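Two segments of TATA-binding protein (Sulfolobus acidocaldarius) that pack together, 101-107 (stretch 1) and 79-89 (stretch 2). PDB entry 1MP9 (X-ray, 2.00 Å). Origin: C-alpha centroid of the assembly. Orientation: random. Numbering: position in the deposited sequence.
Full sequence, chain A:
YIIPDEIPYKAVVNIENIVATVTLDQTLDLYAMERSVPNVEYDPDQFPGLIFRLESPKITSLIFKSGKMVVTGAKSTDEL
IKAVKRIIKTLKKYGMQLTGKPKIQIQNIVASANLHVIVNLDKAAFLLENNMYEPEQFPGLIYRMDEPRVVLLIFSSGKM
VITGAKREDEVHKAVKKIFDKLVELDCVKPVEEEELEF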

# COMPACT_ATOMS: atom_id res chain seq x y z
N LYS A 101 4.53 -34.03 -13.16
CA LYS A 101 4.92 -33.24 -12.00
C LYS A 101 4.24 -31.88 -11.99
O LYS A 101 4.34 -31.11 -12.95
CB LYS A 101 6.44 -33.05 -11.97
CG LYS A 101 7.22 -34.34 -11.98
CD LYS A 101 6.81 -35.24 -10.82
CE LYS A 101 7.19 -36.70 -11.07
NZ LYS A 101 6.63 -37.57 -10.00
N PRO A 102 3.50 -31.57 -10.92
CA PRO A 102 2.83 -30.27 -10.84
C PRO A 102 3.85 -29.17 -10.63
O PRO A 102 4.82 -29.35 -9.90
CB PRO A 102 1.91 -30.44 -9.64
CG PRO A 102 2.68 -31.40 -8.76
CD PRO A 102 3.17 -32.42 -9.77
N LYS A 103 3.66 -28.04 -11.28
CA LYS A 103 4.61 -26.95 -11.09
C LYS A 103 4.07 -26.02 -10.00
O LYS A 103 2.86 -25.87 -9.85
CB LYS A 103 4.80 -26.15 -12.39
CG LYS A 103 5.52 -26.92 -13.51
CD LYS A 103 5.76 -26.00 -14.70
CE LYS A 103 6.51 -26.70 -15.83
NZ LYS A 103 6.72 -25.80 -17.00
N ILE A 104 4.98 -25.40 -9.28
CA ILE A 104 4.64 -24.50 -8.20
C ILE A 104 5.06 -23.09 -8.57
O ILE A 104 6.24 -22.87 -8.83
CB ILE A 104 5.39 -24.89 -6.93
CG1 ILE A 104 4.92 -26.26 -6.44
CG2 ILE A 104 5.21 -23.84 -5.87
CD1 ILE A 104 5.70 -26.74 -5.21
N GLN A 105 4.13 -22.15 -8.60
CA GLN A 105 4.49 -20.78 -8.91
C GLN A 105 4.16 -19.84 -7.76
O GLN A 105 3.02 -19.80 -7.26
CB GLN A 105 3.77 -20.29 -10.18
CG GLN A 105 4.04 -21.17 -11.39
CD GLN A 105 3.47 -20.61 -12.69
OE1 GLN A 105 3.90 -19.56 -13.17
NE2 GLN A 105 2.52 -21.33 -13.28
N ILE A 106 5.14 -19.06 -7.33
CA ILE A 106 4.88 -18.11 -6.26
C ILE A 106 4.08 -16.93 -6.81
O ILE A 106 4.46 -16.30 -7.81
CB ILE A 106 6.18 -17.59 -5.62
CG1 ILE A 106 6.87 -18.74 -4.89
CG2 ILE A 106 5.85 -16.44 -4.61
CD1 ILE A 106 8.15 -18.37 -4.17
N GLN A 107 2.97 -16.65 -6.14
CA GLN A 107 2.11 -15.54 -6.51
C GLN A 107 2.45 -14.28 -5.72
O GLN A 107 2.41 -13.20 -6.26
CB GLN A 107 0.63 -15.88 -6.27
CG GLN A 107 0.16 -17.06 -7.10
CD GLN A 107 0.50 -16.86 -8.56
OE1 GLN A 107 0.18 -15.82 -9.12
NE2 GLN A 107 1.14 -17.84 -9.19
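Stretch 2 79-89: ELIKAVKRIIK

How does the backbone of stretch 2 lie against stretch 1? Stretch 2 is helical over its whole length, part of a longer helix that begins before Glu79 and runs on past Lys89. Hydrogen bonds four residues apart hold it, from Ala83 N to Glu79 O at 3.0 Å through to Lys89 N to Lys85 O at 2.9 Å. Its axis passes 10.8 Å from that of the strand, which runs through Gln107 and continues later in the chain, a spacing that leaves room for side chains between the two backbones. The N-to-C directions differ by 136°, so the helix runs obliquely, nearer antiparallel than parallel. As the helix advances, its partners therefore shift back along stretch 1, from Ile106 and Ile104 to Pro102.

What does the first turn of the helix bring to the contact? Glu79 is out of reach, but Leu80 points toward the strand, with chi1 t and chi2 p. Its CD2 lies 3.9 Å from Ile104 CG2 and 4.4 Å from Ile106 CG1, so a single methyl touches two strand residues of the same face. Ile106 directs its CA-to-CB bond sideways, yet the end of its side chain comes nearer the helix. Ile81 also points sideways and makes a lighter contact, its CG1 4.5 Å from Ile104 CD1. The two residues pair in the backbone register, with Ile81 CA 8.3 Å from Ile104 CA. Lys82 and Ala83 then turn out of reach.

Which residue meets Ile104 one turn further on? Val84, four residues after Leu80, comes back to the same side of the helix and points toward the strand. Its CG2 stands 3.7 Å from Ile104 CD1. Ile104, with chi1 m and chi2 t, thus extends its side chain among Leu80, Ile81 and Val84, and it has the largest area covered by the helix of any residue in stretch 1, 82 Å². Lys85 points sideways without touching, while Arg86 and Ile87 are out of reach.

Where does the contact end? Ile88 completes the spacing of four begun at Leu80 and Val84, and points toward the loop residue Pro102. Its CD1 reaches to 3.4 Å from Pro102 CG, the closest approach between the stretches, even though the two CA atoms are 9.3 Å apart. Lys89 lies beyond reach. No hydrogen bond crosses between the stretches: the 245 Å² buried, both sides summed, is a contact of apolar side chains, while Lys101, Lys103, Gln105 and Gln107 take no part in it.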

# COMPACT_ATOMS: atom_id res chain seq x y z
N GLU A 79 9.57 -24.87 3.20
CA GLU A 79 8.31 -25.12 3.89
C GLU A 79 7.19 -25.28 2.85
O GLU A 79 6.31 -26.15 2.99
CB GLU A 79 7.98 -23.97 4.83
CG GLU A 79 7.30 -24.41 6.13
CD GLU A 79 6.42 -23.32 6.75
OE1 GLU A 79 6.93 -22.21 7.05
OE2 GLU A 79 5.20 -23.59 6.93
N LEU A 80 7.21 -24.44 1.83
CA LEU A 80 6.21 -24.49 0.78
C LEU A 80 6.24 -25.84 0.08
O LEU A 80 5.21 -26.47 -0.11
CB LEU A 80 6.47 -23.38 -0.24
CG LEU A 80 5.58 -23.38 -1.49
CD1 LEU A 80 4.14 -23.26 -1.09
CD2 LEU A 80 5.97 -22.22 -2.41
N ILE A 81 7.44 -26.26 -0.34
CA ILE A 81 7.60 -27.53 -1.03
C ILE A 81 7.15 -28.71 -0.20
O ILE A 81 6.47 -29.60 -0.69
CB ILE A 81 9.07 -27.72 -1.50
CG1 ILE A 81 9.36 -26.72 -2.62
CG2 ILE A 81 9.31 -29.16 -2.01
CD1 ILE A 81 10.77 -26.66 -3.08
N LYS A 82 7.50 -28.72 1.08
CA LYS A 82 7.10 -29.84 1.92
C LYS A 82 5.60 -29.88 2.06
O LYS A 82 4.99 -30.94 2.05
CB LYS A 82 7.73 -29.76 3.31
CG LYS A 82 9.25 -29.88 3.32
CD LYS A 82 9.78 -29.86 4.75
CE LYS A 82 11.23 -29.38 4.79
NZ LYS A 82 11.87 -29.72 6.09
N ALA A 83 5.00 -28.71 2.20
CA ALA A 83 3.55 -28.63 2.31
C ALA A 83 2.86 -29.14 1.05
O ALA A 83 1.92 -29.91 1.12
CB ALA A 83 3.12 -27.18 2.59
N VAL A 84 3.36 -28.73 -0.10
CA VAL A 84 2.74 -29.15 -1.35
C VAL A 84 2.82 -30.67 -1.49
O VAL A 84 1.83 -31.33 -1.85
CB VAL A 84 3.43 -28.50 -2.55
CG1 VAL A 84 2.98 -29.17 -3.84
CG2 VAL A 84 3.08 -27.02 -2.61
N LYS A 85 4.00 -31.22 -1.21
CA LYS A 85 4.19 -32.67 -1.29
C LYS A 85 3.25 -33.35 -0.31
O LYS A 85 2.63 -34.37 -0.62
CB LYS A 85 5.63 -33.05 -0.94
CG LYS A 85 6.64 -32.64 -1.99
CD LYS A 85 8.03 -33.21 -1.65
CE LYS A 85 9.09 -32.79 -2.70
NZ LYS A 85 10.46 -33.43 -2.48
N ARG A 86 3.13 -32.78 0.88
CA ARG A 86 2.25 -33.37 1.86
C ARG A 86 0.82 -33.36 1.34
O ARG A 86 0.12 -34.37 1.39
CB ARG A 86 2.35 -32.61 3.19
CG ARG A 86 1.67 -33.31 4.33
CD ARG A 86 1.76 -32.55 5.65
NE ARG A 86 1.07 -33.31 6.70
CZ ARG A 86 0.72 -32.83 7.89
NH1 ARG A 86 0.99 -31.57 8.22
NH2 ARG A 86 0.08 -33.62 8.74
N ILE A 87 0.39 -32.22 0.78
CA ILE A 87 -0.97 -32.13 0.27
C ILE A 87 -1.21 -33.13 -0.86
O ILE A 87 -2.19 -33.88 -0.84
CB ILE A 87 -1.28 -30.70 -0.26
CG1 ILE A 87 -1.27 -29.71 0.90
CG2 ILE A 87 -2.63 -30.68 -0.96
CD1 ILE A 87 -1.17 -28.24 0.48
N ILE A 88 -0.31 -33.14 -1.83
CA ILE A 88 -0.44 -34.04 -2.97
C ILE A 88 -0.48 -35.50 -2.54
O ILE A 88 -1.27 -36.28 -3.05
CB ILE A 88 0.70 -33.80 -3.99
CG1 ILE A 88 0.52 -32.42 -4.64
CG2 ILE A 88 0.67 -34.88 -5.08
CD1 ILE A 88 1.68 -31.97 -5.53
N LYS A 89 0.36 -35.86 -1.57
CA LYS A 89 0.39 -37.24 -1.09
C LYS A 89 -1.02 -37.65 -0.63
O LYS A 89 -1.54 -38.70 -1.03
CB LYS A 89 1.38 -37.38 0.08
CG LYS A 89 1.73 -38.84 0.43
CD LYS A 89 2.80 -38.96 1.53
CE LYS A 89 3.24 -40.42 1.70
NZ LYS A 89 4.32 -40.68 2.71